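Serine-rich Repeat Adhesion Glycoprotein (Srr1) (PDB 4MBO) is a surface adhesin of Streptococcus agalactiae that binds fibrinogen, probably helping the bacterium attach to host surfaces. Local coordinates at residues D66-G72 and V124-I130. Coordinates in Å, arbitrary orientation, origin at the centre of the assembly. Where two conformers were deposited one is given. Numbering follows the deposited sequence.
Sequences DNLDTQG and VWPDQRI
How one acidic side chain can add to the backbone pairing of a short edge strand is seen where 66-72 pairs antiparallel with the end of strand 116-126 in an Ig-like domain. Asp69 and Trp125 form the hydrogen-bonded pair (CA-CA 5.4 Å), N to O 2.9 Å both ways; Leu68 and Pro126 form the non-hydrogen-bonded pair, and Asp127 N reaches Asn67 O at 2.8 Å. Asp69 OD1 (chi1 p) accepts from Gln71 N (2.8 Å), an Asx turn, and from Gly72 N (3.0 Å), completing an Asx motif. This carries Gly72 (positive phi) over the Trp125 indole (chi1 m), its CA 3.5 Å from the five-membered-ring centroid, a CH-pi contact where a CB would clash. Asp69 OD2 and Asp127 OD1 (3.3 Å apart) form 2.9 Å salt bridges with Arg129 NH1 and NE respectively; water joins Asp69 OD2, Gly72 O and Gln128 N. Gln128 bonds Asp245, linking the loop after strand 116-126 to the C-terminal adhesin region. Through NE and NH1 Arg129 bridges two carboxylates, offsetting their expected repulsion.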
ATOM      1  N   ASP A  66       5.597   9.405  11.812  1.00 14.75           N
ATOM      2  CA  ASP A  66       5.894   8.018  11.521  1.00 17.23           C
ATOM      3  C   ASP A  66       4.809   7.286  10.784  1.00 17.76           C
ATOM      4  O   ASP A  66       5.057   6.213  10.242  1.00 21.23           O
ATOM      5  CB  ASP A  66       6.102   7.222  12.815  1.00 20.44           C
ATOM      6  CG  ASP A  66       7.397   7.477  13.473  1.00 25.66           C
ATOM      7  OD1 ASP A  66       8.167   8.349  13.072  1.00 25.28           O
ATOM      8  OD2 ASP A  66       7.646   6.735  14.471  1.00 33.57           O
ATOM      9  N   ASN A  67       3.596   7.816  10.794  1.00 14.01           N
ATOM     10  CA  ASN A  67       2.507   7.134  10.151  1.00 14.11           C
ATOM     11  C   ASN A  67       2.150   7.709   8.798  1.00 14.00           C
ATOM     12  O   ASN A  67       1.057   7.457   8.317  1.00 15.12           O
ATOM     13  CB  ASN A  67       1.272   7.161  11.046  1.00 14.07           C
ATOM     14  CG  ASN A  67       0.829   8.575  11.389  1.00 14.16           C
ATOM     15  OD1 ASN A  67       1.382   9.555  10.880  1.00 14.56           O
ATOM     16  ND2 ASN A  67      -0.195   8.681  12.226  1.00 14.79           N
ATOM     17  N   LEU A  68       3.067   8.448   8.183  0.70 14.47           N
ATOM     18  CA  LEU A  68       2.805   9.111   6.914  0.70 15.18           C
ATOM     19  C   LEU A  68       3.964   8.875   5.955  0.70 15.32           C
ATOM     20  O   LEU A  68       5.121   8.976   6.377  0.70 16.35           O
ATOM     21  CB  LEU A  68       2.636  10.604   7.230  0.70 17.05           C
ATOM     22  CG  LEU A  68       2.037  11.550   6.219  0.70 17.75           C
ATOM     23  CD1 LEU A  68       0.604  11.196   5.929  0.70 16.93           C
ATOM     24  CD2 LEU A  68       2.129  12.992   6.733  0.70 16.74           C
ATOM     25  N   ASP A  69       3.677   8.515   4.687  1.00 14.15           N
ATOM     26  CA  ASP A  69       4.704   8.259   3.669  1.00 14.06           C
ATOM     27  C   ASP A  69       4.316   8.945   2.357  1.00 14.21           C
ATOM     28  O   ASP A  69       3.226   9.486   2.237  1.00 14.85           O
ATOM     29  CB  ASP A  69       5.012   6.765   3.502  1.00 15.35           C
ATOM     30  CG  ASP A  69       3.898   5.973   2.875  1.00 17.62           C
ATOM     31  OD1 ASP A  69       3.391   6.409   1.831  1.00 17.57           O
ATOM     32  OD2 ASP A  69       3.586   4.852   3.394  1.00 17.51           O
ATOM     33  N   THR A  70       5.258   8.991   1.422  1.00 14.75           N
ATOM     34  CA  THR A  70       5.075   9.589   0.111  1.00 14.45           C
ATOM     35  C   THR A  70       4.783   8.568  -0.986  1.00 15.26           C
ATOM     36  O   THR A  70       4.815   8.888  -2.183  1.00 15.86           O
ATOM     37  CB  THR A  70       6.383  10.307  -0.304  1.00 15.13           C
ATOM     38  OG1 THR A  70       7.457   9.343  -0.285  1.00 16.67           O
ATOM     39  CG2 THR A  70       6.668  11.441   0.651  1.00 16.01           C
ATOM     40  N   GLN A  71       4.471   7.346  -0.552  1.00 16.01           N
ATOM     41  CA  GLN A  71       4.368   6.184  -1.448  1.00 16.19           C
ATOM     42  C   GLN A  71       3.007   5.508  -1.705  1.00 15.94           C
ATOM     43  O   GLN A  71       2.713   5.117  -2.852  1.00 16.97           O
ATOM     44  CB  GLN A  71       5.303   5.107  -0.906  1.00 18.56           C
ATOM     45  CG  GLN A  71       6.764   5.504  -0.950  1.00 20.66           C
ATOM     46  CD  GLN A  71       7.641   4.456  -0.325  1.00 23.46           C
ATOM     47  OE1 GLN A  71       7.281   3.890   0.706  1.00 24.70           O
ATOM     48  NE2 GLN A  71       8.825   4.224  -0.912  1.00 25.42           N
ATOM     49  N   GLY A  72       2.232   5.284  -0.668  1.00 15.72           N
ATOM     50  CA  GLY A  72       1.007   4.504  -0.776  1.00 16.04           C
ATOM     51  C   GLY A  72       1.423   3.054  -0.989  1.00 16.67           C
ATOM     52  O   GLY A  72       2.092   2.461  -0.113  1.00 16.91           O
ATOM     53  N   VAL A 124       0.499  12.441  -0.085  1.00 14.53           N
ATOM     54  CA  VAL A 124       1.061  11.668   1.032  1.00 14.30           C
ATOM     55  C   VAL A 124      -0.037  10.725   1.516  1.00 15.25           C
ATOM     56  O   VAL A 124      -1.214  11.035   1.416  1.00 14.85           O
ATOM     57  CB  VAL A 124       1.598  12.511   2.189  1.00 14.22           C
ATOM     58  CG1 VAL A 124       2.821  13.309   1.767  1.00 15.03           C
ATOM     59  CG2 VAL A 124       0.557  13.413   2.792  1.00 15.53           C
ATOM     60  N   TRP A 125       0.377   9.573   2.047  1.00 14.44           N
ATOM     61  CA  TRP A 125      -0.534   8.548   2.475  1.00 14.03           C
ATOM     62  C   TRP A 125      -0.308   8.137   3.924  1.00 13.86           C
ATOM     63  O   TRP A 125       0.847   8.074   4.375  1.00 14.25           O
ATOM     64  CB  TRP A 125      -0.282   7.268   1.659  1.00 14.91           C
ATOM     65  CG  TRP A 125      -0.753   7.259   0.260  1.00 15.43           C
ATOM     66  CD1 TRP A 125      -1.884   6.655  -0.203  1.00 15.39           C
ATOM     67  CD2 TRP A 125      -0.098   7.815  -0.873  1.00 15.60           C
ATOM     68  NE1 TRP A 125      -1.981   6.816  -1.550  1.00 16.92           N
ATOM     69  CE2 TRP A 125      -0.890   7.512  -1.994  1.00 16.10           C
ATOM     70  CE3 TRP A 125       1.114   8.513  -1.055  1.00 15.75           C
ATOM     71  CZ2 TRP A 125      -0.559   7.925  -3.284  1.00 16.63           C
ATOM     72  CZ3 TRP A 125       1.455   8.905  -2.350  1.00 15.99           C
ATOM     73  CH2 TRP A 125       0.624   8.602  -3.439  1.00 17.44           C
ATOM     74  N   PRO A 126      -1.397   7.846   4.658  1.00 13.70           N
ATOM     75  CA  PRO A 126      -1.247   7.101   5.897  1.00 14.21           C
ATOM     76  C   PRO A 126      -0.457   5.837   5.533  1.00 14.95           C
ATOM     77  O   PRO A 126      -0.818   5.123   4.568  1.00 16.42           O
ATOM     78  CB  PRO A 126      -2.693   6.763   6.285  1.00 14.41           C
ATOM     79  CG  PRO A 126      -3.492   7.869   5.660  1.00 15.50           C
ATOM     80  CD  PRO A 126      -2.815   8.080   4.342  1.00 14.93           C
ATOM     81  N   ASP A 127       0.627   5.560   6.250  1.00 14.56           N
ATOM     82  CA  ASP A 127       1.538   4.474   5.880  1.00 14.42           C
ATOM     83  C   ASP A 127       0.881   3.149   6.162  1.00 14.48           C
ATOM     84  O   ASP A 127       0.572   2.828   7.315  1.00 14.43           O
ATOM     85  CB  ASP A 127       2.874   4.657   6.610  1.00 15.38           C
ATOM     86  CG  ASP A 127       3.919   3.642   6.249  1.00 17.44           C
ATOM     87  OD1 ASP A 127       3.603   2.530   5.769  1.00 17.33           O
ATOM     88  OD2 ASP A 127       5.118   3.956   6.453  1.00 18.05           O
ATOM     89  N   GLN A 128       0.689   2.369   5.100  1.00 13.62           N
ATOM     90  CA  GLN A 128      -0.032   1.096   5.206  1.00 13.91           C
ATOM     91  C   GLN A 128       0.655   0.037   6.030  1.00 14.51           C
ATOM     92  O   GLN A 128       0.024  -0.986   6.388  1.00 15.50           O
ATOM     93  CB  GLN A 128      -0.398   0.550   3.800  1.00 14.32           C
ATOM     94  CG  GLN A 128       0.787   0.117   2.935  1.00 15.05           C
ATOM     95  CD  GLN A 128       0.351  -0.498   1.630  1.00 15.64           C
ATOM     96  OE1 GLN A 128      -0.763  -0.226   1.131  1.00 16.69           O
ATOM     97  NE2 GLN A 128       1.214  -1.311   1.046  1.00 16.01           N
ATOM     98  N   ARG A 129       1.951   0.233   6.293  1.00 14.89           N
ATOM     99  CA  ARG A 129       2.708  -0.699   7.127  1.00 16.24           C
ATOM    100  C   ARG A 129       2.564  -0.372   8.614  1.00 17.75           C
ATOM    101  O   ARG A 129       2.841  -1.225   9.450  1.00 19.95           O
ATOM    102  CB  ARG A 129       4.176  -0.632   6.721  1.00 17.50           C
ATOM    103  CG  ARG A 129       4.435  -1.218   5.336  1.00 18.52           C
ATOM    104  CD  ARG A 129       5.618  -0.592   4.615  1.00 19.87           C
ATOM    105  NE  ARG A 129       5.275   0.776   4.160  1.00 19.80           N
ATOM    106  CZ  ARG A 129       5.721   1.344   3.044  1.00 21.18           C
ATOM    107  NH1 ARG A 129       5.304   2.566   2.705  1.00 21.94           N
ATOM    108  NH2 ARG A 129       6.560   0.698   2.250  1.00 22.29           N
ATOM    109  N   ILE A 130       2.172   0.861   8.914  1.00 16.77           N
ATOM    110  CA  ILE A 130       2.040   1.388  10.283  1.00 16.58           C
ATOM    111  C   ILE A 130       0.578   1.388  10.704  1.00 17.08           C
ATOM    112  O   ILE A 130       0.241   0.802  11.730  1.00 19.45           O
ATOM    113  CB  ILE A 130       2.649   2.782  10.376  1.00 17.15           C
ATOM    114  CG1 ILE A 130       4.134   2.744   9.947  1.00 19.07           C
ATOM    115  CG2 ILE A 130       2.501   3.355  11.785  1.00 17.59           C
ATOM    116  CD1 ILE A 130       4.983   1.872  10.822  1.00 20.86           C
TER
HETATM  117  O   HOH W   1       1.660   3.425   2.370  1.00 16.50           O
HETATM  118  O   HOH W   2       7.764   0.760  -0.470  1.00 24.33           O